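Local coordinates for protein modulator of the activity of Ets CG15085-PA (Drosophila melanogaster, PDB 1SV0) that binds the SAM domain of the Ets-family regulator Yan (pokkuri) through its own SAM domain, probably depolymerizing Yan and so relieving repression, at residues 9-14 against 77-82; 18-23 against 38-43; 52-57 against 67-72. All coordinates share one frame; numbering follows the deposited sequence.

Contact 1. Residues 9-14 against 77-82; sequences LDPRDW and ARAMSR. Unlike the reference sequence in segment 77-82: Ser81 (reference Ala), Arg82 (reference Leu).
Ala79, near the end of helix 65-80, sets its CB into the bend of the 9-14 loop, where CD of Pro11 lies 3.7 Å from it and OD1 of Asp10 3.8 Å. Beside this small seat, Arg12 reaches out to the end of the helix. Its guanidinium has CG of Met80 over one face, toward the rim, and NH1 of Arg82 at the edge, near its plane. The Met80 methyl CE comes tightly against NH1 of Arg12, at 3.1 Å, with the Met80 chain bent at chi3.

Arg82 brings a second guanidinium, turned 83° from the first, with NH1 of Arg12 over the rim of its face. NH2 of Arg12 and NH1 of Arg82 are 3.3 Å apart, but both are donors, so this is a meeting of like charges and not a bond. Arg82 differs from the reference sequence, so the pair belongs to the crystallised protein.

Asp10 holds Arg12 in place. The grip is side-on: NE of Arg12 gives a nearly straight bond (169°) to the syn lone pair of Asp10 OD1 at 3.0 Å, and NH2 makes the salt bridge to OD2 at 2.9 Å. OD1 also accepts from the backbone N of Arg12, forming an Asx turn. CG of Asp10, anti to its own backbone N (chi1 -167°), stands where OD1 can meet both nitrogens.

Farther in, Pro11 packs on Phe72 and Arg75, and Arg12 touches Leu76; these contacts join the N-terminal loop of the SAM domain to helix 65-80. Across the contact itself the hold is van der Waals; the charged bonds lie within 9-14, where the Asp10 carboxylate would partly offset the repulsion between the two arginines.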
loop_
_atom_site.group_PDB
_atom_site.type_symbol
_atom_site.label_atom_id
_atom_site.label_comp_id
_atom_site.label_asym_id
_atom_site.label_seq_id
_atom_site.Cartn_x
_atom_site.Cartn_y
_atom_site.Cartn_z
ATOM N N LEU C 9 8.586 -2.694 -16.533
ATOM C CA LEU C 9 7.766 -3.825 -16.947
ATOM C C LEU C 9 7.190 -4.601 -15.769
ATOM O O LEU C 9 6.067 -5.086 -15.841
ATOM C CB LEU C 9 8.594 -4.768 -17.827
ATOM C CG LEU C 9 9.162 -4.102 -19.083
ATOM C CD1 LEU C 9 10.122 -5.051 -19.810
ATOM C CD2 LEU C 9 8.005 -3.688 -19.981
ATOM N N ASP C 10 7.958 -4.723 -14.687
ATOM C CA ASP C 10 7.486 -5.446 -13.504
ATOM C C ASP C 10 6.896 -4.438 -12.513
ATOM O O ASP C 10 7.628 -3.664 -11.905
ATOM C CB ASP C 10 8.646 -6.194 -12.838
ATOM C CG ASP C 10 8.174 -7.215 -11.810
ATOM O OD1 ASP C 10 7.115 -7.000 -11.181
ATOM O OD2 ASP C 10 8.876 -8.237 -11.625
ATOM N N PRO C 11 5.565 -4.445 -12.336
ATOM C CA PRO C 11 4.842 -3.542 -11.425
ATOM C C PRO C 11 5.371 -3.575 -9.984
ATOM O O PRO C 11 5.191 -2.621 -9.216
ATOM C CB PRO C 11 3.405 -4.044 -11.510
ATOM C CG PRO C 11 3.326 -4.627 -12.879
ATOM C CD PRO C 11 4.630 -5.371 -12.999
ATOM N N ARG C 12 6.013 -4.682 -9.619
ATOM C CA ARG C 12 6.569 -4.825 -8.279
ATOM C C ARG C 12 7.796 -3.942 -8.095
ATOM O O ARG C 12 8.238 -3.704 -6.975
ATOM C CB ARG C 12 6.911 -6.295 -8.013
ATOM C CG ARG C 12 5.681 -7.183 -7.943
ATOM C CD ARG C 12 6.043 -8.666 -7.899
ATOM N NE ARG C 12 6.709 -9.097 -9.126
ATOM C CZ ARG C 12 6.995 -10.364 -9.417
ATOM N NH1 ARG C 12 6.673 -11.330 -8.568
ATOM N NH2 ARG C 12 7.596 -10.665 -10.564
ATOM N N ASP C 13 8.351 -3.447 -9.195
ATOM C CA ASP C 13 9.510 -2.572 -9.108
ATOM C C ASP C 13 9.076 -1.104 -9.109
ATOM O O ASP C 13 9.910 -0.210 -9.019
ATOM C CB ASP C 13 10.467 -2.803 -10.285
ATOM C CG ASP C 13 11.052 -4.204 -10.301
ATOM O OD1 ASP C 13 11.131 -4.833 -9.222
ATOM O OD2 ASP C 13 11.454 -4.665 -11.393
ATOM N N TRP C 14 7.775 -0.861 -9.199
ATOM C CA TRP C 14 7.266 0.512 -9.238
ATOM C C TRP C 14 7.427 1.300 -7.939
ATOM O O TRP C 14 7.090 0.817 -6.855
ATOM C CB TRP C 14 5.779 0.519 -9.623
ATOM C CG TRP C 14 5.477 0.186 -11.060
ATOM C CD1 TRP C 14 6.373 -0.172 -12.035
ATOM C CD2 TRP C 14 4.184 0.175 -11.683
ATOM N NE1 TRP C 14 5.715 -0.403 -13.222
ATOM C CE2 TRP C 14 4.373 -0.198 -13.035
ATOM C CE3 TRP C 14 2.883 0.443 -11.230
ATOM C CZ2 TRP C 14 3.309 -0.310 -13.940
ATOM C CZ3 TRP C 14 1.821 0.331 -12.131
ATOM C CH2 TRP C 14 2.042 -0.043 -13.470
ATOM N N ALA C 77 0.458 -10.007 -13.712
ATOM C CA ALA C 77 0.373 -11.365 -14.241
ATOM C C ALA C 77 1.497 -11.657 -15.224
ATOM O O ALA C 77 2.278 -12.584 -15.012
ATOM C CB ALA C 77 -0.982 -11.590 -14.910
ATOM N N ARG C 78 1.597 -10.862 -16.286
ATOM C CA ARG C 78 2.639 -11.097 -17.280
ATOM C C ARG C 78 4.031 -11.014 -16.665
ATOM O O ARG C 78 4.942 -11.725 -17.087
ATOM C CB ARG C 78 2.523 -10.114 -18.453
ATOM C CG ARG C 78 2.958 -8.694 -18.155
ATOM C CD ARG C 78 3.108 -7.859 -19.433
ATOM N NE ARG C 78 1.838 -7.523 -20.080
ATOM C CZ ARG C 78 1.142 -8.336 -20.873
ATOM N NH1 ARG C 78 1.583 -9.559 -21.139
ATOM N NH2 ARG C 78 -0.000 -7.921 -21.406
ATOM N N ALA C 79 4.197 -10.160 -15.662
ATOM C CA ALA C 79 5.492 -10.022 -15.005
ATOM C C ALA C 79 5.883 -11.309 -14.276
ATOM O O ALA C 79 7.015 -11.783 -14.400
ATOM C CB ALA C 79 5.463 -8.863 -14.025
ATOM N N MET C 80 4.948 -11.879 -13.522
ATOM C CA MET C 80 5.237 -13.100 -12.782
ATOM C C MET C 80 5.691 -14.237 -13.707
ATOM O O MET C 80 6.222 -15.251 -13.249
ATOM C CB MET C 80 4.017 -13.511 -11.953
ATOM C CG MET C 80 3.524 -12.396 -11.044
ATOM S SD MET C 80 2.670 -12.988 -9.574
ATOM C CE MET C 80 3.747 -12.350 -8.285
ATOM N N SER C 81 5.503 -14.057 -15.011
ATOM C CA SER C 81 5.932 -15.069 -15.967
ATOM C C SER C 81 7.466 -15.043 -16.185
ATOM O O SER C 81 7.938 -15.091 -17.332
ATOM C CB SER C 81 5.169 -14.892 -17.290
ATOM O OG SER C 81 3.823 -15.335 -17.168
ATOM N N ARG C 82 8.218 -15.005 -15.064
ATOM C CA ARG C 82 9.711 -14.969 -14.966
ATOM C C ARG C 82 10.443 -16.253 -14.501
ATOM O O ARG C 82 10.039 -16.989 -13.610
ATOM C CB ARG C 82 10.139 -13.902 -13.972
ATOM C CG ARG C 82 9.732 -14.337 -12.563
ATOM C CD ARG C 82 10.238 -13.444 -11.440
ATOM N NE ARG C 82 9.794 -13.893 -10.115
ATOM C CZ ARG C 82 8.528 -14.143 -9.794
ATOM N NH1 ARG C 82 7.574 -13.991 -10.700
ATOM N NH2 ARG C 82 8.211 -14.546 -8.568
#

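Contact 2. Residues 18-23 against 38-43; sequences DVWKWL and LPQKFP
The Trp20 indole takes Pro39 over one face, with CB of Pro39 3.3 Å above the plane and over the ring centre, a CH-pi contact. CG of Trp20 lies beside the backbone N, anti to the carbonyl carbon (chi1 -77°), which brings CG itself within 3.6 Å of Pro39 CB. At the edge of the indole, near its plane, sits the carbonyl O of Phe42. The Phe42 ring in turn has CD2 of Leu23 over one face, offset toward the rim.

Trp20 NE1 donates to Phe42 O at 2.9 Å. The nitrogen stands above the carbonyl plane, 49° out of it, and the N-H...O angle is 146°, well short of straight. Pro39 O is also near NE1, though at an angle too poor for a bond; it accepts instead from the backbone N of Phe42.

Deeper in, Leu23 packs against Pro39, Phe42 and Leu38, its CD1 3.6 Å from CD1 of Phe42. Leu68 of helix 65-80 touches both Leu23 and Phe42. Pro43 packs on Gly60 of the Yan chain, placing this turn beside the complex interface.

Helix 16-30 is thus joined to the short helix 37-40 and the turn after it inside the SAM bundle. A single indole N-H satisfies a carbonyl of that turn and would help set the rotation of a ring that otherwise rests on Pro39 by its face.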
loop_
_atom_site.group_PDB
_atom_site.type_symbol
_atom_site.label_atom_id
_atom_site.label_comp_id
_atom_site.label_asym_id
_atom_site.label_seq_id
_atom_site.Cartn_x
_atom_site.Cartn_y
_atom_site.Cartn_z
ATOM N N ASP C 18 6.290 6.041 -10.042
ATOM C CA ASP C 18 5.805 5.222 -11.153
ATOM C C ASP C 18 4.293 5.012 -11.024
ATOM O O ASP C 18 3.551 5.131 -11.999
ATOM C CB ASP C 18 6.523 3.864 -11.184
ATOM C CG ASP C 18 8.008 3.996 -11.491
ATOM O OD1 ASP C 18 8.372 4.862 -12.327
ATOM O OD2 ASP C 18 8.809 3.233 -10.905
ATOM N N VAL C 19 3.838 4.691 -9.818
ATOM C CA VAL C 19 2.411 4.501 -9.583
ATOM C C VAL C 19 1.613 5.725 -10.062
ATOM O O VAL C 19 0.585 5.592 -10.734
ATOM C CB VAL C 19 2.120 4.278 -8.085
ATOM C CG1 VAL C 19 0.619 4.370 -7.825
ATOM C CG2 VAL C 19 2.650 2.910 -7.654
ATOM N N TRP C 20 2.091 6.912 -9.708
ATOM C CA TRP C 20 1.424 8.157 -10.088
ATOM C C TRP C 20 1.402 8.369 -11.597
ATOM O O TRP C 20 0.389 8.794 -12.151
ATOM C CB TRP C 20 2.101 9.340 -9.388
ATOM C CG TRP C 20 1.712 9.459 -7.950
ATOM C CD1 TRP C 20 1.378 8.436 -7.097
ATOM C CD2 TRP C 20 1.612 10.665 -7.188
ATOM N NE1 TRP C 20 1.074 8.940 -5.848
ATOM C CE2 TRP C 20 1.211 10.303 -5.878
ATOM C CE3 TRP C 20 1.818 12.020 -7.484
ATOM C CZ2 TRP C 20 1.010 11.251 -4.866
ATOM C CZ3 TRP C 20 1.616 12.963 -6.476
ATOM C CH2 TRP C 20 1.215 12.571 -5.185
ATOM N N LYS C 21 2.518 8.081 -12.258
ATOM C CA LYS C 21 2.583 8.219 -13.706
ATOM C C LYS C 21 1.606 7.238 -14.362
ATOM O O LYS C 21 0.930 7.587 -15.337
ATOM C CB LYS C 21 4.023 7.996 -14.192
ATOM C CG LYS C 21 4.860 9.278 -14.115
ATOM C CD LYS C 21 6.341 9.029 -13.910
ATOM C CE LYS C 21 6.916 7.956 -14.813
ATOM N NZ LYS C 21 8.358 7.714 -14.475
ATOM N N TRP C 22 1.527 6.022 -13.823
ATOM C CA TRP C 22 0.596 5.006 -14.335
ATOM C C TRP C 22 -0.851 5.476 -14.159
ATOM O O TRP C 22 -1.698 5.249 -15.022
ATOM C CB TRP C 22 0.787 3.680 -13.584
ATOM C CG TRP C 22 -0.332 2.685 -13.780
ATOM C CD1 TRP C 22 -0.648 2.003 -14.937
ATOM C CD2 TRP C 22 -1.273 2.246 -12.790
ATOM N NE1 TRP C 22 -1.718 1.174 -14.717
ATOM C CE2 TRP C 22 -2.122 1.297 -13.412
ATOM C CE3 TRP C 22 -1.480 2.558 -11.435
ATOM C CZ2 TRP C 22 -3.167 0.655 -12.720
ATOM C CZ3 TRP C 22 -2.522 1.913 -10.741
ATOM C CH2 TRP C 22 -3.350 0.973 -11.392
ATOM N N LEU C 23 -1.134 6.124 -13.031
ATOM C CA LEU C 23 -2.487 6.611 -12.765
ATOM C C LEU C 23 -2.862 7.706 -13.759
ATOM O O LEU C 23 -3.982 7.735 -14.275
ATOM C CB LEU C 23 -2.590 7.148 -11.332
ATOM C CG LEU C 23 -2.625 6.086 -10.227
ATOM C CD1 LEU C 23 -2.501 6.759 -8.852
ATOM C CD2 LEU C 23 -3.935 5.303 -10.323
ATOM N N LEU C 38 -6.336 12.492 -7.831
ATOM C CA LEU C 38 -6.316 11.063 -8.139
ATOM C C LEU C 38 -5.074 10.396 -7.545
ATOM O O LEU C 38 -5.184 9.458 -6.762
ATOM C CB LEU C 38 -6.349 10.823 -9.656
ATOM C CG LEU C 38 -6.292 9.344 -10.065
ATOM C CD1 LEU C 38 -7.599 8.658 -9.666
ATOM C CD2 LEU C 38 -6.063 9.221 -11.573
ATOM N N PRO C 39 -3.874 10.872 -7.909
ATOM C CA PRO C 39 -2.662 10.257 -7.358
ATOM C C PRO C 39 -2.530 10.396 -5.848
ATOM O O PRO C 39 -1.930 9.546 -5.195
ATOM C CB PRO C 39 -1.535 10.954 -8.119
ATOM C CG PRO C 39 -2.130 12.279 -8.494
ATOM C CD PRO C 39 -3.530 11.903 -8.905
ATOM N N GLN C 40 -3.099 11.457 -5.285
ATOM C CA GLN C 40 -3.034 11.646 -3.841
ATOM C C GLN C 40 -3.782 10.536 -3.101
ATOM O O GLN C 40 -3.550 10.321 -1.914
ATOM C CB GLN C 40 -3.601 13.018 -3.454
ATOM C CG GLN C 40 -2.707 14.167 -3.884
ATOM C CD GLN C 40 -3.259 15.525 -3.503
ATOM O OE1 GLN C 40 -4.251 15.982 -4.061
ATOM N NE2 GLN C 40 -2.612 16.178 -2.547
ATOM N N LYS C 41 -4.679 9.839 -3.798
ATOM C CA LYS C 41 -5.431 8.737 -3.189
ATOM C C LYS C 41 -4.540 7.493 -3.107
ATOM O O LYS C 41 -4.863 6.528 -2.407
ATOM C CB LYS C 41 -6.668 8.373 -4.029
ATOM C CG LYS C 41 -7.664 9.504 -4.266
ATOM C CD LYS C 41 -8.355 9.924 -2.987
ATOM C CE LYS C 41 -9.381 11.021 -3.260
ATOM N NZ LYS C 41 -10.033 11.509 -2.006
ATOM N N PHE C 42 -3.423 7.528 -3.830
ATOM C CA PHE C 42 -2.497 6.401 -3.869
ATOM C C PHE C 42 -1.058 6.796 -3.544
ATOM O O PHE C 42 -0.182 6.737 -4.408
ATOM C CB PHE C 42 -2.509 5.736 -5.255
ATOM C CG PHE C 42 -3.856 5.233 -5.687
ATOM C CD1 PHE C 42 -4.801 6.101 -6.221
ATOM C CD2 PHE C 42 -4.174 3.880 -5.588
ATOM C CE1 PHE C 42 -6.037 5.628 -6.659
ATOM C CE2 PHE C 42 -5.406 3.397 -6.021
ATOM C CZ PHE C 42 -6.341 4.278 -6.559
ATOM N N PRO C 43 -0.796 7.218 -2.299
ATOM C CA PRO C 43 0.558 7.609 -1.907
ATOM C C PRO C 43 1.359 6.352 -1.525
ATOM O O PRO C 43 1.735 6.186 -0.363
ATOM C CB PRO C 43 0.307 8.520 -0.706
ATOM C CG PRO C 43 -0.848 7.839 -0.037
ATOM C CD PRO C 43 -1.759 7.486 -1.213
#

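Contact 3. Residues 52-57 against 67-72; sequences MSLDMY and MLYRDF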
loop_
_atom_site.group_PDB
_atom_site.type_symbol
_atom_site.label_atom_id
_atom_site.label_comp_id
_atom_site.label_asym_id
_atom_site.label_seq_id
_atom_site.Cartn_x
_atom_site.Cartn_y
_atom_site.Cartn_z
ATOM N N MET C 52 -3.411 -4.489 -2.647
ATOM C CA MET C 52 -4.747 -3.900 -2.744
ATOM C C MET C 52 -5.804 -4.747 -3.442
ATOM O O MET C 52 -5.617 -5.214 -4.567
ATOM C CB MET C 52 -4.696 -2.531 -3.430
ATOM C CG MET C 52 -3.935 -1.454 -2.670
ATOM S SD MET C 52 -4.671 0.188 -2.920
ATOM C CE MET C 52 -4.797 0.243 -4.678
ATOM N N SER C 53 -6.928 -4.928 -2.757
ATOM C CA SER C 53 -8.046 -5.690 -3.297
ATOM C C SER C 53 -8.859 -4.721 -4.149
ATOM O O SER C 53 -8.696 -3.507 -4.022
ATOM C CB SER C 53 -8.909 -6.228 -2.157
ATOM O OG SER C 53 -9.399 -5.160 -1.362
ATOM N N LEU C 54 -9.710 -5.250 -5.026
ATOM C CA LEU C 54 -10.541 -4.408 -5.884
ATOM C C LEU C 54 -11.284 -3.399 -5.025
ATOM O O LEU C 54 -11.410 -2.227 -5.378
ATOM C CB LEU C 54 -11.555 -5.259 -6.646
ATOM C CG LEU C 54 -12.672 -4.511 -7.378
ATOM C CD1 LEU C 54 -12.084 -3.595 -8.450
ATOM C CD2 LEU C 54 -13.622 -5.529 -8.005
ATOM N N ASP C 55 -11.761 -3.881 -3.884
ATOM C CA ASP C 55 -12.506 -3.083 -2.923
ATOM C C ASP C 55 -11.771 -1.809 -2.501
ATOM O O ASP C 55 -12.382 -0.755 -2.298
ATOM C CB ASP C 55 -12.779 -3.939 -1.687
ATOM C CG ASP C 55 -13.871 -3.374 -0.826
ATOM O OD1 ASP C 55 -13.773 -2.190 -0.440
ATOM O OD2 ASP C 55 -14.832 -4.122 -0.537
ATOM N N MET C 56 -10.454 -1.912 -2.358
ATOM C CA MET C 56 -9.653 -0.773 -1.943
ATOM C C MET C 56 -9.469 0.235 -3.073
ATOM O O MET C 56 -9.288 1.423 -2.828
ATOM C CB MET C 56 -8.318 -1.279 -1.407
ATOM C CG MET C 56 -8.519 -2.224 -0.221
ATOM S SD MET C 56 -7.083 -3.198 0.216
ATOM C CE MET C 56 -6.086 -1.960 1.001
ATOM N N TYR C 57 -9.535 -0.240 -4.311
ATOM C CA TYR C 57 -9.418 0.635 -5.473
ATOM C C TYR C 57 -10.723 1.421 -5.614
ATOM O O TYR C 57 -10.715 2.643 -5.751
ATOM C CB TYR C 57 -9.205 -0.177 -6.754
ATOM C CG TYR C 57 -7.791 -0.639 -6.999
ATOM C CD1 TYR C 57 -7.319 -1.837 -6.462
ATOM C CD2 TYR C 57 -6.935 0.101 -7.814
ATOM C CE1 TYR C 57 -6.029 -2.296 -6.738
ATOM C CE2 TYR C 57 -5.644 -0.344 -8.097
ATOM C CZ TYR C 57 -5.199 -1.546 -7.557
ATOM O OH TYR C 57 -3.937 -2.002 -7.858
ATOM N N MET C 67 -11.084 -0.463 -13.494
ATOM C CA MET C 67 -10.170 -0.506 -14.632
ATOM C C MET C 67 -8.732 -0.406 -14.146
ATOM O O MET C 67 -7.828 -0.964 -14.764
ATOM C CB MET C 67 -10.468 0.626 -15.622
ATOM C CG MET C 67 -11.827 0.506 -16.293
ATOM S SD MET C 67 -12.156 -1.186 -16.847
ATOM C CE MET C 67 -10.923 -1.407 -18.147
ATOM N N LEU C 68 -8.524 0.321 -13.047
ATOM C CA LEU C 68 -7.189 0.458 -12.461
ATOM C C LEU C 68 -6.762 -0.907 -11.923
ATOM O O LEU C 68 -5.639 -1.378 -12.174
ATOM C CB LEU C 68 -7.195 1.471 -11.301
ATOM C CG LEU C 68 -7.568 2.919 -11.618
ATOM C CD1 LEU C 68 -7.446 3.783 -10.358
ATOM C CD2 LEU C 68 -6.661 3.447 -12.722
ATOM N N TYR C 69 -7.666 -1.533 -11.171
ATOM C CA TYR C 69 -7.404 -2.847 -10.586
ATOM C C TYR C 69 -7.089 -3.844 -11.690
ATOM O O TYR C 69 -6.092 -4.557 -11.650
ATOM C CB TYR C 69 -8.636 -3.338 -9.820
ATOM C CG TYR C 69 -8.506 -4.752 -9.289
ATOM C CD1 TYR C 69 -7.750 -5.023 -8.152
ATOM C CD2 TYR C 69 -9.124 -5.823 -9.940
ATOM C CE1 TYR C 69 -7.612 -6.328 -7.666
ATOM C CE2 TYR C 69 -8.991 -7.133 -9.467
ATOM C CZ TYR C 69 -8.234 -7.375 -8.330
ATOM O OH TYR C 69 -8.105 -8.658 -7.850
ATOM N N ARG C 70 -7.964 -3.877 -12.683
ATOM C CA ARG C 70 -7.826 -4.784 -13.811
ATOM C C ARG C 70 -6.490 -4.608 -14.534
ATOM O O ARG C 70 -5.785 -5.585 -14.787
ATOM C CB ARG C 70 -8.986 -4.547 -14.770
ATOM C CG ARG C 70 -9.171 -5.596 -15.843
ATOM C CD ARG C 70 -10.514 -5.378 -16.533
ATOM N NE ARG C 70 -11.614 -5.400 -15.568
ATOM C CZ ARG C 70 -12.883 -5.141 -15.871
ATOM N NH1 ARG C 70 -13.225 -4.832 -17.117
ATOM N NH2 ARG C 70 -13.815 -5.198 -14.928
ATOM N N ASP C 71 -6.148 -3.362 -14.855
ATOM C CA ASP C 71 -4.906 -3.056 -15.557
ATOM C C ASP C 71 -3.665 -3.447 -14.758
ATOM O O ASP C 71 -2.709 -3.993 -15.321
ATOM C CB ASP C 71 -4.863 -1.561 -15.903
ATOM C CG ASP C 71 -3.715 -1.205 -16.827
ATOM O OD1 ASP C 71 -2.614 -0.871 -16.329
ATOM O OD2 ASP C 71 -3.914 -1.262 -18.060
ATOM N N PHE C 72 -3.674 -3.177 -13.453
ATOM C CA PHE C 72 -2.526 -3.527 -12.615
ATOM C C PHE C 72 -2.323 -5.045 -12.570
ATOM O O PHE C 72 -1.192 -5.533 -12.665
ATOM C CB PHE C 72 -2.698 -2.999 -11.186
ATOM C CG PHE C 72 -1.454 -3.112 -10.352
ATOM C CD1 PHE C 72 -0.438 -2.169 -10.462
ATOM C CD2 PHE C 72 -1.283 -4.179 -9.473
ATOM C CE1 PHE C 72 0.729 -2.282 -9.710
ATOM C CE2 PHE C 72 -0.114 -4.301 -8.711
ATOM C CZ PHE C 72 0.890 -3.355 -8.829
HETATM O O HOH W 1 -9.246 -8.471 -5.447
#
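Leu54, in the first turn of helix 54-60, comes nearest to Tyr69 on helix 65-80, with 5.9 Å between their CA atoms. These are the last two helices of the five-helix SAM fold, and aromatic side chains pack between them.

Tyr57 is sandwiched. CA of Tyr69 stands over the centre of one ring face, where CB of Tyr69 makes a CH-pi contact 4.0 Å from the centroid, and the methyl CE of Met52 lies over the centre of the opposite face, 3.3 Å above the plane. Tyr69 also turns its ring edge to Tyr57 in an offset edge-to-face pair, planes 76° apart, with CD1 of Tyr69 3.5 Å from CE1 of Tyr57. CD2 of Tyr57 meets CB of Leu68, and its OH ends 3.7 Å from CB of Phe72.

CG of Tyr69 is anti to the backbone N (chi1 174°), and its ring lies against the start of helix 54-60. There CB of Leu54 makes a CH-pi contact over the ring centre, 3.9 Å from the centroid and only 5° off the normal. Met56 packs on Asn67 of the Yan chain, and Met52, just before the helix, on Val64 of that chain, so this contact borders the complex interface.

Ser53 holds the N-cap position. One residue on, the backbone N of Leu54 donates to a water at 3.3 Å, and the same water is 2.7 Å from OH of Tyr69.

Contact 2 is the buried one, contact 3 is partly buried, and contact 1 lies at the surface, on the opposite side of the chain's centre from contact 2. Contacts 1 and 3 both use helix 65-80, and contact 1, joining the N-terminal loop to the end of the last helix, encloses the other two along the sequence. Trp22 ties helix 16-30 to this helix through a probable hydrogen bond from NE1 to OD1 of Asp71, 2.8 Å, while Phe72 meets both Pro11 and Trp14. The chemistry changes with depth: charged groups at the surface, aromatic rings with a water at contact 3, and in the buried contact apolar side chains with one indole N-H to a backbone carbonyl at the margin.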